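Local atomic coordinates of protection of telomeres protein 1 (PDB entry 7CUI), a protein that binds single-stranded telomeric DNA, protects the 3'-end telomeric overhang and regulates telomerase and telomere length. Residues Ile97-Asp102 and Arg190-Gly195; Thr66-Leu71 and Trp80-Leu85; Glu17-Val22 and Glu160-Asp165; Thr32-Ile37 and Leu53-Val58. All coordinates share one frame; numbering follows the deposited sequence.

Interaction 1: residues Ile97-Asp102 and Arg190-Gly195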
loop_
_atom_site.group_PDB
_atom_site.type_symbol
_atom_site.label_atom_id
_atom_site.label_comp_id
_atom_site.label_asym_id
_atom_site.label_seq_id
_atom_site.Cartn_x
_atom_site.Cartn_y
_atom_site.Cartn_z
ATOM N N ILE A 97 1.807 -0.452 -3.292
ATOM C CA ILE A 97 0.459 -0.473 -3.836
ATOM C C ILE A 97 -0.281 -1.697 -3.304
ATOM O O ILE A 97 0.225 -2.817 -3.379
ATOM C CB ILE A 97 0.493 -0.466 -5.377
ATOM C CG1 ILE A 97 1.093 0.827 -5.934
ATOM C CG2 ILE A 97 -0.892 -0.730 -5.953
ATOM C CD1 ILE A 97 1.525 0.726 -7.384
ATOM N N PHE A 98 -1.491 -1.463 -2.781
ATOM C CA PHE A 98 -2.432 -2.530 -2.484
ATOM C C PHE A 98 -3.564 -2.497 -3.509
ATOM O O PHE A 98 -4.315 -1.526 -3.593
ATOM C CB PHE A 98 -2.928 -2.446 -1.038
ATOM C CG PHE A 98 -1.875 -2.830 -0.032
ATOM C CD1 PHE A 98 -0.979 -1.885 0.449
ATOM C CD2 PHE A 98 -1.747 -4.145 0.404
ATOM C CE1 PHE A 98 0.009 -2.244 1.354
ATOM C CE2 PHE A 98 -0.759 -4.501 1.314
ATOM C CZ PHE A 98 0.115 -3.548 1.789
ATOM N N PHE A 99 -3.665 -3.583 -4.275
ATOM C CA PHE A 99 -4.590 -3.704 -5.387
ATOM C C PHE A 99 -5.384 -4.998 -5.226
ATOM O O PHE A 99 -4.837 -6.018 -4.798
ATOM C CB PHE A 99 -3.795 -3.684 -6.697
ATOM C CG PHE A 99 -4.620 -3.738 -7.956
ATOM C CD1 PHE A 99 -5.447 -2.681 -8.306
ATOM C CD2 PHE A 99 -4.568 -4.839 -8.801
ATOM C CE1 PHE A 99 -6.215 -2.727 -9.464
ATOM C CE2 PHE A 99 -5.337 -4.885 -9.959
ATOM C CZ PHE A 99 -6.156 -3.827 -10.291
ATOM N N ASP A 100 -6.687 -4.919 -5.527
ATOM C CA ASP A 100 -7.546 -6.077 -5.732
ATOM C C ASP A 100 -7.423 -7.067 -4.569
ATOM O O ASP A 100 -7.656 -6.701 -3.420
ATOM C CB ASP A 100 -7.325 -6.686 -7.121
ATOM C CG ASP A 100 -8.525 -7.449 -7.654
ATOM O OD1 ASP A 100 -9.516 -7.597 -6.902
ATOM O OD2 ASP A 100 -8.463 -7.887 -8.822
ATOM N N SER A 101 -7.042 -8.316 -4.871
ATOM C CA SER A 101 -7.061 -9.404 -3.899
ATOM C C SER A 101 -6.039 -9.205 -2.775
ATOM O O SER A 101 -6.251 -9.692 -1.665
ATOM C CB SER A 101 -6.900 -10.746 -4.567
ATOM O OG SER A 101 -5.759 -10.749 -5.410
ATOM N N ASP A 102 -4.944 -8.488 -3.059
ATOM C CA ASP A 102 -3.933 -8.214 -2.049
ATOM C C ASP A 102 -4.462 -7.188 -1.046
ATOM O O ASP A 102 -4.190 -7.291 0.150
ATOM C CB ASP A 102 -2.608 -7.793 -2.687
ATOM C CG ASP A 102 -1.856 -8.934 -3.359
ATOM O OD1 ASP A 102 -1.793 -10.036 -2.766
ATOM O OD2 ASP A 102 -1.330 -8.715 -4.474
ATOM N N ARG A 190 7.521 -0.634 -9.847
ATOM C CA ARG A 190 6.436 -0.488 -8.889
ATOM C C ARG A 190 6.574 -1.575 -7.826
ATOM O O ARG A 190 7.143 -2.634 -8.089
ATOM C CB ARG A 190 5.082 -0.626 -9.598
ATOM C CG ARG A 190 4.377 0.683 -9.930
ATOM C CD ARG A 190 5.278 1.755 -10.508
ATOM N NE ARG A 190 4.571 2.895 -11.066
ATOM C CZ ARG A 190 5.159 3.887 -11.725
ATOM N NH1 ARG A 190 6.469 3.879 -11.909
ATOM N NH2 ARG A 190 4.432 4.882 -12.204
ATOM N N TRP A 191 6.045 -1.303 -6.628
ATOM C CA TRP A 191 6.003 -2.284 -5.554
ATOM C C TRP A 191 4.559 -2.545 -5.142
ATOM O O TRP A 191 3.756 -1.619 -5.047
ATOM C CB TRP A 191 6.827 -1.822 -4.352
ATOM C CG TRP A 191 8.285 -1.708 -4.655
ATOM C CD1 TRP A 191 9.249 -2.650 -4.443
ATOM C CD2 TRP A 191 8.942 -0.581 -5.257
ATOM N NE1 TRP A 191 10.464 -2.183 -4.866
ATOM C CE2 TRP A 191 10.309 -0.916 -5.368
ATOM C CE3 TRP A 191 8.514 0.674 -5.708
ATOM C CZ2 TRP A 191 11.245 -0.036 -5.910
ATOM C CZ3 TRP A 191 9.439 1.542 -6.246
ATOM C CH2 TRP A 191 10.788 1.190 -6.343
ATOM N N ARG A 192 4.261 -3.815 -4.855
ATOM C CA ARG A 192 2.916 -4.238 -4.511
ATOM C C ARG A 192 2.940 -5.050 -3.219
ATOM O O ARG A 192 3.640 -6.057 -3.132
ATOM C CB ARG A 192 2.330 -5.050 -5.667
ATOM C CG ARG A 192 1.411 -4.249 -6.575
ATOM C CD ARG A 192 0.015 -4.821 -6.492
ATOM N NE ARG A 192 -0.350 -5.516 -7.715
ATOM C CZ ARG A 192 -1.112 -6.603 -7.784
ATOM N NH1 ARG A 192 -1.581 -7.168 -6.684
ATOM N NH2 ARG A 192 -1.390 -7.130 -8.961
ATOM N N GLY A 193 2.160 -4.608 -2.226
ATOM C CA GLY A 193 2.016 -5.348 -0.983
ATOM C C GLY A 193 1.277 -6.664 -1.203
ATOM O O GLY A 193 0.473 -6.773 -2.131
ATOM N N PHE A 194 1.564 -7.654 -0.347
ATOM C CA PHE A 194 0.853 -8.923 -0.360
ATOM C C PHE A 194 1.172 -9.716 0.907
ATOM O O PHE A 194 2.094 -9.372 1.645
ATOM C CB PHE A 194 1.224 -9.737 -1.604
ATOM C CG PHE A 194 2.603 -10.347 -1.557
ATOM C CD1 PHE A 194 3.719 -9.610 -1.925
ATOM C CD2 PHE A 194 2.782 -11.658 -1.136
ATOM C CE1 PHE A 194 4.984 -10.174 -1.878
ATOM C CE2 PHE A 194 4.047 -12.220 -1.084
ATOM C CZ PHE A 194 5.146 -11.477 -1.458
ATOM N N GLY A 195 0.402 -10.790 1.130
ATOM C CA GLY A 195 0.647 -11.749 2.198
ATOM C C GLY A 195 0.642 -11.102 3.580
ATOM O O GLY A 195 1.435 -11.464 4.448
#
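Ile-97 and Arg-192 form the parallel bridge that joins strand 93-99 to strand 190-198 in the barrel sheet of this C-terminal domain. Two backbone bonds hold the bridge. Ile-97 N donates to Trp-191 O (2.9 Å), and Gly-193 N donates to Ile-97 O (2.9 Å). The two strand segments run at 58° to each other, and a single bridge joins them. On one face of the sheet, Ile-97 CD1 packs on Arg-190 CG at 3.8 Å. On the other face, Gly-193 CA lies over the ring of Phe-98, 4.1 Å from its centroid, in a CH-pi contact. Glycine has no side chain to stand between this CA and the ring.

The Arg-192 chain bends at chi2 (-116°) and again at chi3 (-109°). Its NH1 forms a salt bridge with Asp-102 OD2 at 2.7 Å, and the carboxylate comes to the edge of the guanidinium. Phe-99 CD2 lies over one guanidinium face, 3.9 Å from NH2 of Arg-192. Lys-169 makes a second salt bridge to Asp-102 OD2. Arg-192 NE bonds to the backbone of another protein's chain, and Arg-190 NH2 pairs with an acidic side chain there. Through Asp-102 the contact also reaches helix 100-107. The parallel pairing of third and fifth strands, here 93-99 and 190-198, is a hallmark of the OB fold.

Interaction 2: residues Thr66-Leu71 and Trp80-Leu85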
loop_
_atom_site.group_PDB
_atom_site.type_symbol
_atom_site.label_atom_id
_atom_site.label_comp_id
_atom_site.label_asym_id
_atom_site.label_seq_id
_atom_site.Cartn_x
_atom_site.Cartn_y
_atom_site.Cartn_z
ATOM N N THR A 66 -12.887 7.538 0.453
ATOM C CA THR A 66 -14.023 7.459 -0.448
ATOM C C THR A 66 -13.570 7.001 -1.833
ATOM O O THR A 66 -14.378 6.518 -2.626
ATOM C CB THR A 66 -14.772 8.790 -0.383
ATOM O OG1 THR A 66 -15.851 8.503 0.504
ATOM C CG2 THR A 66 -15.271 9.286 -1.718
ATOM N N GLN A 67 -12.265 7.128 -2.101
ATOM C CA GLN A 67 -11.724 6.835 -3.417
ATOM C C GLN A 67 -10.815 5.609 -3.348
ATOM O O GLN A 67 -10.033 5.366 -4.264
ATOM C CB GLN A 67 -11.005 8.063 -3.983
ATOM C CG GLN A 67 -11.911 9.275 -4.155
ATOM C CD GLN A 67 -11.244 10.451 -4.829
ATOM O OE1 GLN A 67 -11.336 11.585 -4.365
ATOM N NE2 GLN A 67 -10.580 10.198 -5.945
ATOM N N PHE A 68 -10.942 4.823 -2.271
ATOM C CA PHE A 68 -10.082 3.666 -2.066
ATOM C C PHE A 68 -10.492 2.483 -2.945
ATOM O O PHE A 68 -9.743 1.518 -3.055
ATOM C CB PHE A 68 -10.013 3.291 -0.585
ATOM C CG PHE A 68 -8.782 3.785 0.133
ATOM C CD1 PHE A 68 -8.280 5.062 -0.098
ATOM C CD2 PHE A 68 -8.131 2.974 1.055
ATOM C CE1 PHE A 68 -7.149 5.510 0.570
ATOM C CE2 PHE A 68 -7.001 3.423 1.723
ATOM C CZ PHE A 68 -6.513 4.690 1.481
ATOM N N ALA A 69 -11.683 2.538 -3.551
ATOM C CA ALA A 69 -12.057 1.567 -4.569
ATOM C C ALA A 69 -12.370 2.311 -5.862
ATOM O O ALA A 69 -13.031 3.348 -5.831
ATOM C CB ALA A 69 -13.232 0.729 -4.118
ATOM N N VAL A 70 -11.894 1.768 -6.988
ATOM C CA VAL A 70 -12.091 2.407 -8.281
ATOM C C VAL A 70 -12.922 1.497 -9.180
ATOM O O VAL A 70 -12.974 0.287 -8.975
ATOM C CB VAL A 70 -10.752 2.788 -8.945
ATOM C CG1 VAL A 70 -9.998 3.841 -8.142
ATOM C CG2 VAL A 70 -9.875 1.573 -9.211
ATOM N N LEU A 71 -13.559 2.101 -10.188
ATOM C CA LEU A 71 -14.323 1.356 -11.178
ATOM C C LEU A 71 -13.359 0.644 -12.126
ATOM O O LEU A 71 -12.486 1.280 -12.714
ATOM C CB LEU A 71 -15.240 2.323 -11.938
ATOM C CG LEU A 71 -16.232 1.669 -12.900
ATOM C CD1 LEU A 71 -17.358 0.986 -12.136
ATOM C CD2 LEU A 71 -16.792 2.686 -13.883
ATOM N N TRP A 80 -10.318 -2.652 -5.193
ATOM C CA TRP A 80 -9.442 -1.938 -4.281
ATOM C C TRP A 80 -8.218 -1.451 -5.044
ATOM O O TRP A 80 -7.600 -2.210 -5.786
ATOM C CB TRP A 80 -8.993 -2.834 -3.120
ATOM C CG TRP A 80 -10.076 -3.289 -2.191
ATOM C CD1 TRP A 80 -10.399 -4.580 -1.886
ATOM C CD2 TRP A 80 -10.968 -2.461 -1.423
ATOM N NE1 TRP A 80 -11.437 -4.614 -0.994
ATOM C CE2 TRP A 80 -11.808 -3.330 -0.692
ATOM C CE3 TRP A 80 -11.146 -1.078 -1.286
ATOM C CZ2 TRP A 80 -12.798 -2.857 0.171
ATOM C CZ3 TRP A 80 -12.131 -0.611 -0.443
ATOM C CH2 TRP A 80 -12.944 -1.491 0.274
HETATM N N MSE A 81 -7.875 -0.179 -4.838
HETATM C CA MSE A 81 -6.609 0.346 -5.312
HETATM C C MSE A 81 -6.222 1.578 -4.498
HETATM O O MSE A 81 -6.878 2.615 -4.563
HETATM C CB MSE A 81 -6.664 0.637 -6.814
HETATM C CG MSE A 81 -5.331 1.063 -7.366
HETATM SE SE MSE A 81 -5.540 1.832 -9.148
HETATM C CE MSE A 81 -6.327 3.630 -9.024
ATOM N N PHE A 82 -5.145 1.430 -3.723
ATOM C CA PHE A 82 -4.578 2.514 -2.940
ATOM C C PHE A 82 -3.104 2.216 -2.682
ATOM O O PHE A 82 -2.644 1.097 -2.910
ATOM C CB PHE A 82 -5.368 2.730 -1.643
ATOM C CG PHE A 82 -5.525 1.507 -0.771
ATOM C CD1 PHE A 82 -6.617 0.666 -0.922
ATOM C CD2 PHE A 82 -4.589 1.201 0.213
ATOM C CE1 PHE A 82 -6.765 -0.454 -0.115
ATOM C CE2 PHE A 82 -4.742 0.081 1.019
ATOM C CZ PHE A 82 -5.834 -0.745 0.857
ATOM N N ALA A 83 -2.372 3.231 -2.217
ATOM C CA ALA A 83 -0.951 3.080 -1.954
ATOM C C ALA A 83 -0.617 3.615 -0.565
ATOM O O ALA A 83 -1.121 4.659 -0.154
ATOM C CB ALA A 83 -0.153 3.783 -3.022
ATOM N N LEU A 84 0.243 2.881 0.146
ATOM C CA LEU A 84 0.770 3.332 1.423
ATOM C C LEU A 84 2.225 3.734 1.217
ATOM O O LEU A 84 3.011 2.936 0.708
ATOM C CB LEU A 84 0.699 2.172 2.421
ATOM C CG LEU A 84 -0.668 1.529 2.629
ATOM C CD1 LEU A 84 -0.580 0.451 3.701
ATOM C CD2 LEU A 84 -1.697 2.576 3.020
ATOM N N LEU A 85 2.573 4.968 1.605
ATOM C CA LEU A 85 3.972 5.357 1.655
ATOM C C LEU A 85 4.562 4.857 2.971
ATOM O O LEU A 85 4.183 5.328 4.040
ATOM C CB LEU A 85 4.096 6.879 1.539
ATOM C CG LEU A 85 5.521 7.404 1.352
ATOM C CD1 LEU A 85 6.122 6.907 0.045
ATOM C CD2 LEU A 85 5.556 8.922 1.409
#
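Phe-82 CG stands between its backbone N and carbonyl carbon (chi1 55°), and chi2 (-91°) turns the ring, which lies flat against that of Phe-68 in the antiparallel hairpin of strands 49-73 and 77-87. These are the first two strands of the OB-fold barrel. The rings of Phe-68 and Phe-82 form an offset stack, with centroids 4.4 Å apart and planes at 12°. Phe-82 CB sits over the centre of the Phe-68 ring, 3.7 Å from its centroid. An alanine in place of Phe-68 would probably leave the facing side of the Phe-82 ring without its stacking partner and open a gap beside Leu-131 and Trp-135 of helix 121-135.

A backbone bond lies beside the stack: Met-81 N donates nearly straight to Phe-68 O at 3.1 Å. That oxygen also lies at the edge of the Trp-80 indole, 3.4 Å from CE3. Next along the strand, Ala-69 and Trp-80 make a non-hydrogen-bonded antiparallel pair, and Ala-69 CB is 4.0 Å from Trp-80 CE3. The indole also packs on Ala-103, Ala-104 and Ile-107 of helix 100-107. Val-70 and Met-81 each pack on an apolar side chain of another protein's chain. Between themselves, Val-70 CG1 touches CE of Met-81, a selenomethionine, at 3.8 Å.

Interaction 3: residues Glu17-Val22 and Glu160-Asp165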
loop_
_atom_site.group_PDB
_atom_site.type_symbol
_atom_site.label_atom_id
_atom_site.label_comp_id
_atom_site.label_asym_id
_atom_site.label_seq_id
_atom_site.Cartn_x
_atom_site.Cartn_y
_atom_site.Cartn_z
ATOM N N GLU A 17 8.677 -2.571 17.876
ATOM C CA GLU A 17 7.879 -3.718 18.286
ATOM C C GLU A 17 6.591 -3.738 17.461
ATOM O O GLU A 17 5.804 -2.797 17.524
ATOM C CB GLU A 17 7.616 -3.628 19.795
ATOM C CG GLU A 17 6.614 -4.640 20.330
ATOM C CD GLU A 17 7.128 -6.051 20.574
ATOM O OE1 GLU A 17 6.406 -7.003 20.215
ATOM O OE2 GLU A 17 8.236 -6.196 21.140
ATOM N N ILE A 18 6.382 -4.813 16.687
ATOM C CA ILE A 18 5.292 -4.852 15.719
ATOM C C ILE A 18 3.952 -5.087 16.419
ATOM O O ILE A 18 3.908 -5.699 17.485
ATOM C CB ILE A 18 5.553 -5.863 14.580
ATOM C CG1 ILE A 18 5.520 -7.316 15.068
ATOM C CG2 ILE A 18 6.840 -5.526 13.838
ATOM C CD1 ILE A 18 5.717 -8.354 13.979
ATOM N N THR A 19 2.868 -4.594 15.794
ATOM C CA THR A 19 1.516 -4.734 16.315
ATOM C C THR A 19 1.080 -6.193 16.234
ATOM O O THR A 19 1.429 -6.905 15.291
ATOM C CB THR A 19 0.458 -3.973 15.498
ATOM O OG1 THR A 19 1.011 -3.150 14.471
ATOM C CG2 THR A 19 -0.489 -3.172 16.365
ATOM N N ALA A 20 0.284 -6.604 17.226
ATOM C CA ALA A 20 -0.435 -7.862 17.166
ATOM C C ALA A 20 -1.496 -7.798 16.061
ATOM O O ALA A 20 -2.027 -8.834 15.659
ATOM C CB ALA A 20 -1.039 -8.157 18.518
ATOM N N HIS A 21 -1.768 -6.582 15.553
ATOM C CA HIS A 21 -2.897 -6.346 14.663
ATOM C C HIS A 21 -2.557 -6.617 13.196
ATOM O O HIS A 21 -3.423 -6.477 12.336
ATOM C CB HIS A 21 -3.484 -4.939 14.841
ATOM C CG HIS A 21 -4.212 -4.737 16.129
ATOM N ND1 HIS A 21 -3.832 -3.770 17.043
ATOM C CD2 HIS A 21 -5.290 -5.355 16.657
ATOM C CE1 HIS A 21 -4.640 -3.804 18.081
ATOM N NE2 HIS A 21 -5.542 -4.769 17.868
ATOM N N VAL A 22 -1.304 -6.994 12.907
ATOM C CA VAL A 22 -0.929 -7.325 11.541
ATOM C C VAL A 22 -0.197 -8.662 11.535
ATOM O O VAL A 22 0.848 -8.804 12.162
ATOM C CB VAL A 22 -0.105 -6.202 10.878
ATOM C CG1 VAL A 22 0.416 -6.612 9.510
ATOM C CG2 VAL A 22 -0.886 -4.899 10.781
ATOM N N GLU A 160 2.612 8.939 16.084
ATOM C CA GLU A 160 3.297 7.662 16.015
ATOM C C GLU A 160 2.365 6.642 15.378
ATOM O O GLU A 160 1.302 6.349 15.919
ATOM C CB GLU A 160 3.628 7.167 17.418
ATOM C CG GLU A 160 4.968 7.637 17.907
ATOM C CD GLU A 160 5.313 7.122 19.287
ATOM O OE1 GLU A 160 6.447 7.376 19.736
ATOM O OE2 GLU A 160 4.443 6.476 19.904
ATOM N N THR A 161 2.794 6.096 14.241
ATOM C CA THR A 161 2.052 5.061 13.547
ATOM C C THR A 161 2.689 3.708 13.866
ATOM O O THR A 161 3.901 3.629 14.058
ATOM C CB THR A 161 1.977 5.401 12.055
ATOM O OG1 THR A 161 3.318 5.484 11.564
ATOM C CG2 THR A 161 1.263 6.712 11.796
ATOM N N PRO A 162 1.903 2.607 13.974
ATOM C CA PRO A 162 2.451 1.311 14.377
ATOM C C PRO A 162 3.436 0.695 13.387
ATOM O O PRO A 162 3.474 1.079 12.221
ATOM C CB PRO A 162 1.219 0.409 14.555
ATOM C CG PRO A 162 0.112 1.088 13.779
ATOM C CD PRO A 162 0.443 2.564 13.771
ATOM N N TRP A 163 4.230 -0.260 13.894
ATOM C CA TRP A 163 5.217 -1.019 13.141
ATOM C C TRP A 163 4.652 -2.389 12.790
ATOM O O TRP A 163 3.989 -3.014 13.619
ATOM C CB TRP A 163 6.495 -1.195 13.969
ATOM C CG TRP A 163 7.316 0.046 14.087
ATOM C CD1 TRP A 163 7.252 0.976 15.081
ATOM C CD2 TRP A 163 8.325 0.503 13.168
ATOM N NE1 TRP A 163 8.157 1.976 14.853
ATOM C CE2 TRP A 163 8.831 1.714 13.689
ATOM C CE3 TRP A 163 8.859 0.010 11.968
ATOM C CZ2 TRP A 163 9.838 2.434 13.044
ATOM C CZ3 TRP A 163 9.852 0.724 11.332
ATOM C CH2 TRP A 163 10.336 1.921 11.865
ATOM N N PHE A 164 4.956 -2.856 11.571
ATOM C CA PHE A 164 4.519 -4.167 11.114
ATOM C C PHE A 164 5.439 -4.654 9.999
ATOM O O PHE A 164 6.110 -3.852 9.345
ATOM C CB PHE A 164 3.046 -4.145 10.687
ATOM C CG PHE A 164 2.717 -3.189 9.566
ATOM C CD1 PHE A 164 2.400 -1.862 9.831
ATOM C CD2 PHE A 164 2.736 -3.608 8.242
ATOM C CE1 PHE A 164 2.113 -0.976 8.802
ATOM C CE2 PHE A 164 2.439 -2.724 7.212
ATOM C CZ PHE A 164 2.124 -1.410 7.493
ATOM N N ASP A 165 5.474 -5.979 9.814
ATOM C CA ASP A 165 6.206 -6.577 8.710
ATOM C C ASP A 165 5.312 -6.563 7.476
ATOM O O ASP A 165 4.103 -6.756 7.584
ATOM C CB ASP A 165 6.715 -7.978 9.059
ATOM C CG ASP A 165 7.866 -7.982 10.052
ATOM O OD1 ASP A 165 8.618 -6.990 10.081
ATOM O OD2 ASP A 165 7.999 -8.979 10.790
#
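Thr-19 grips the carbonyl oxygen of Trp-163 twice, and this is the close part of the contact between the N-terminal loop and the start of strand 163-171. Thr-19 N donates to Trp-163 O at 2.9 Å, nearly in line with the C=O bond. Thr-19 OG1 donates to the same oxygen at 3.1 Å, from above the carbonyl plane. Ile-18 CA adds a CA-H...O contact to Trp-163 O at 3.1 Å, and Ile-18 CG2 packs 3.8 Å from Phe-164 CA. A valine in place of Thr-19 would lose the hydroxyl bond and would probably leave Trp-163 O more dependent on the backbone N-H.

The type I turn from Thr-19 to Val-22 brings Val-22 back against the strand. Val-22 CG1 stands anti to its backbone N (chi1 174°) and lies 3.8 Å from Phe-164 CB. Val-22 CB is also 3.8 Å from that atom. Val-22 packs on Ile-134 of helix 121-135 as well, so this end is buried.

The other end is looser. Glu-17 is exposed and poorly ordered, and its backbone O is 4.0 Å from Trp-163 CB. The tip of Ile-18, CD1, lies 4.0 Å from Asp-165 OD2. That carboxylate has long, weak ion pairs with Arg-52 and Arg-54. The chemistry implies a loop fixed by one carbonyl oxygen that accepts two hydrogen bonds and by a small apolar patch.

Interaction 4: residues Thr32-Ile37 and Leu53-Val58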
loop_
_atom_site.group_PDB
_atom_site.type_symbol
_atom_site.label_atom_id
_atom_site.label_comp_id
_atom_site.label_asym_id
_atom_site.label_seq_id
_atom_site.Cartn_x
_atom_site.Cartn_y
_atom_site.Cartn_z
ATOM N N THR A 32 15.081 -7.226 4.931
ATOM C CA THR A 32 16.019 -6.256 4.373
ATOM C C THR A 32 15.483 -4.841 4.602
ATOM O O THR A 32 14.547 -4.662 5.377
ATOM C CB THR A 32 16.345 -6.538 2.898
ATOM O OG1 THR A 32 15.149 -6.399 2.131
ATOM C CG2 THR A 32 16.985 -7.890 2.656
ATOM N N THR A 33 16.081 -3.838 3.940
ATOM C CA THR A 33 15.684 -2.450 4.140
ATOM C C THR A 33 15.341 -1.781 2.811
ATOM O O THR A 33 15.717 -2.268 1.747
ATOM C CB THR A 33 16.780 -1.610 4.809
ATOM O OG1 THR A 33 17.858 -1.493 3.877
ATOM C CG2 THR A 33 17.256 -2.166 6.134
ATOM N N ILE A 34 14.652 -0.636 2.906
ATOM C CA ILE A 34 14.249 0.153 1.753
ATOM C C ILE A 34 15.486 0.775 1.108
ATOM O O ILE A 34 15.510 0.988 -0.104
ATOM C CB ILE A 34 13.185 1.204 2.143
ATOM C CG1 ILE A 34 11.884 0.539 2.605
ATOM C CG2 ILE A 34 12.931 2.183 1.004
ATOM C CD1 ILE A 34 10.886 1.478 3.253
ATOM N N SER A 35 16.514 1.048 1.926
ATOM C CA SER A 35 17.766 1.586 1.422
ATOM C C SER A 35 18.410 0.584 0.468
ATOM O O SER A 35 18.874 0.970 -0.602
ATOM C CB SER A 35 18.693 1.967 2.544
ATOM O OG SER A 35 19.697 2.860 2.081
ATOM N N THR A 36 18.397 -0.698 0.857
ATOM C CA THR A 36 18.983 -1.785 0.083
ATOM C C THR A 36 18.238 -1.954 -1.241
ATOM O O THR A 36 18.858 -2.194 -2.279
ATOM C CB THR A 36 19.012 -3.090 0.894
ATOM O OG1 THR A 36 19.768 -2.852 2.081
ATOM C CG2 THR A 36 19.619 -4.256 0.146
ATOM N N ILE A 37 16.906 -1.819 -1.189
ATOM C CA ILE A 37 16.046 -2.009 -2.347
ATOM C C ILE A 37 16.359 -0.955 -3.407
ATOM O O ILE A 37 16.393 -1.274 -4.593
ATOM C CB ILE A 37 14.557 -2.015 -1.931
ATOM C CG1 ILE A 37 14.174 -3.315 -1.219
ATOM C CG2 ILE A 37 13.634 -1.730 -3.112
ATOM C CD1 ILE A 37 12.805 -3.288 -0.582
ATOM N N LEU A 53 9.924 -6.309 4.762
ATOM C CA LEU A 53 10.318 -5.080 5.433
ATOM C C LEU A 53 9.592 -4.945 6.768
ATOM O O LEU A 53 8.467 -5.411 6.912
ATOM C CB LEU A 53 9.994 -3.879 4.541
ATOM C CG LEU A 53 10.498 -3.953 3.104
ATOM C CD1 LEU A 53 9.367 -4.348 2.181
ATOM C CD2 LEU A 53 11.060 -2.615 2.673
ATOM N N ARG A 54 10.260 -4.303 7.735
ATOM C CA ARG A 54 9.637 -3.886 8.979
ATOM C C ARG A 54 9.439 -2.377 8.899
ATOM O O ARG A 54 10.411 -1.628 8.788
ATOM C CB ARG A 54 10.489 -4.283 10.189
ATOM C CG ARG A 54 9.741 -4.193 11.511
ATOM C CD ARG A 54 10.505 -4.748 12.692
ATOM N NE ARG A 54 11.013 -6.091 12.439
ATOM C CZ ARG A 54 10.641 -7.184 13.093
ATOM N NH1 ARG A 54 9.749 -7.108 14.066
ATOM N NH2 ARG A 54 11.171 -8.351 12.777
ATOM N N VAL A 55 8.173 -1.947 8.967
ATOM C CA VAL A 55 7.805 -0.691 8.337
ATOM C C VAL A 55 6.746 0.056 9.151
ATOM O O VAL A 55 6.102 -0.505 10.038
ATOM C CB VAL A 55 7.387 -0.956 6.875
ATOM C CG1 VAL A 55 5.882 -0.924 6.646
ATOM C CG2 VAL A 55 8.134 -0.066 5.900
ATOM N N GLN A 56 6.595 1.344 8.822
ATOM C CA GLN A 56 5.657 2.275 9.426
ATOM C C GLN A 56 4.984 3.028 8.284
ATOM O O GLN A 56 5.648 3.382 7.312
ATOM C CB GLN A 56 6.467 3.300 10.215
ATOM C CG GLN A 56 5.950 3.592 11.610
ATOM C CD GLN A 56 6.807 4.619 12.313
ATOM O OE1 GLN A 56 7.840 5.060 11.804
ATOM N NE2 GLN A 56 6.372 5.014 13.499
ATOM N N VAL A 57 3.670 3.276 8.387
ATOM C CA VAL A 57 2.992 4.041 7.350
ATOM C C VAL A 57 3.167 5.527 7.641
ATOM O O VAL A 57 2.939 5.978 8.764
ATOM C CB VAL A 57 1.502 3.686 7.195
ATOM C CG1 VAL A 57 0.867 4.482 6.061
ATOM C CG2 VAL A 57 1.280 2.197 6.978
ATOM N N VAL A 58 3.522 6.276 6.593
ATOM C CA VAL A 58 3.934 7.661 6.734
ATOM C C VAL A 58 3.042 8.568 5.885
ATOM O O VAL A 58 2.953 9.768 6.144
ATOM C CB VAL A 58 5.440 7.783 6.422
ATOM C CG1 VAL A 58 5.816 9.077 5.686
ATOM C CG2 VAL A 58 6.270 7.596 7.689
#
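Leu-53 CD2 is the meeting point for two isoleucines of helix 34-38. Ile-34 and Leu-53 cross at about a right angle, with Ile-34 CG1 3.3 Å from Leu-53 CD2. Ile-37 meets Leu-53 tip to tip instead, its CD1 3.8 Å from the same methyl. Chi2 of Leu-53 (101°) sets the turn of its two methyls, and CD2 is the one that makes these contacts. Further along the strand, Ile-34 also crosses Val-55 at about a right angle. Its CD1 reaches Val-55 CG2 at 4.1 Å. Ile-34 thus touches Leu-53 and Val-55, two positions apart, and the side chains that meet are all apolar.

Polar groups gather at the start of the helix. Thr-33 is the N-cap residue, and its OG1 shares a hydrogen bond with Thr-36 OG1 at 3.0 Å. Ile-37 N donates to Thr-33 O at 3.2 Å, closing the first helical turn. This turn carries both isoleucines, three residues apart.

The short helix packs against the first barrel strand, 49-73. Thr-32, just ahead of it, bonds through its backbone to Arg-52, and Ile-37 O accepts from Arg-49 NH2. Leu-53 continues onto Ile-166 and Val-168 of strand 163-171. Val-55 packs on Val-86 of strand 77-87, and Ile-37 touches Trp-191 of strand 190-198.

How the interactions relate
All four contacts reach the same OB-fold sheet. Interactions 1 and 2 share a seam: Phe-98 N and Asp-100 N bond to Phe-82 O and Trp-80 O, linking strands 93-99 and 77-87. Interactions 2 and 4 both use strand 49-73, but their centres lie about 21 Å apart. Interaction 3 joins interaction 4 through Phe-164 O and Val-55 N, where strands 163-171 and 49-73 pair. Interactions 2 and 4 are buried and mainly apolar, aromatic in one and aliphatic in the other. Interactions 1 and 3 are only partly buried and more polar. Interaction 1 has a salt bridge near another protein's chain, whereas interaction 3 centres on one carbonyl oxygen taking two hydrogen bonds from Thr-19.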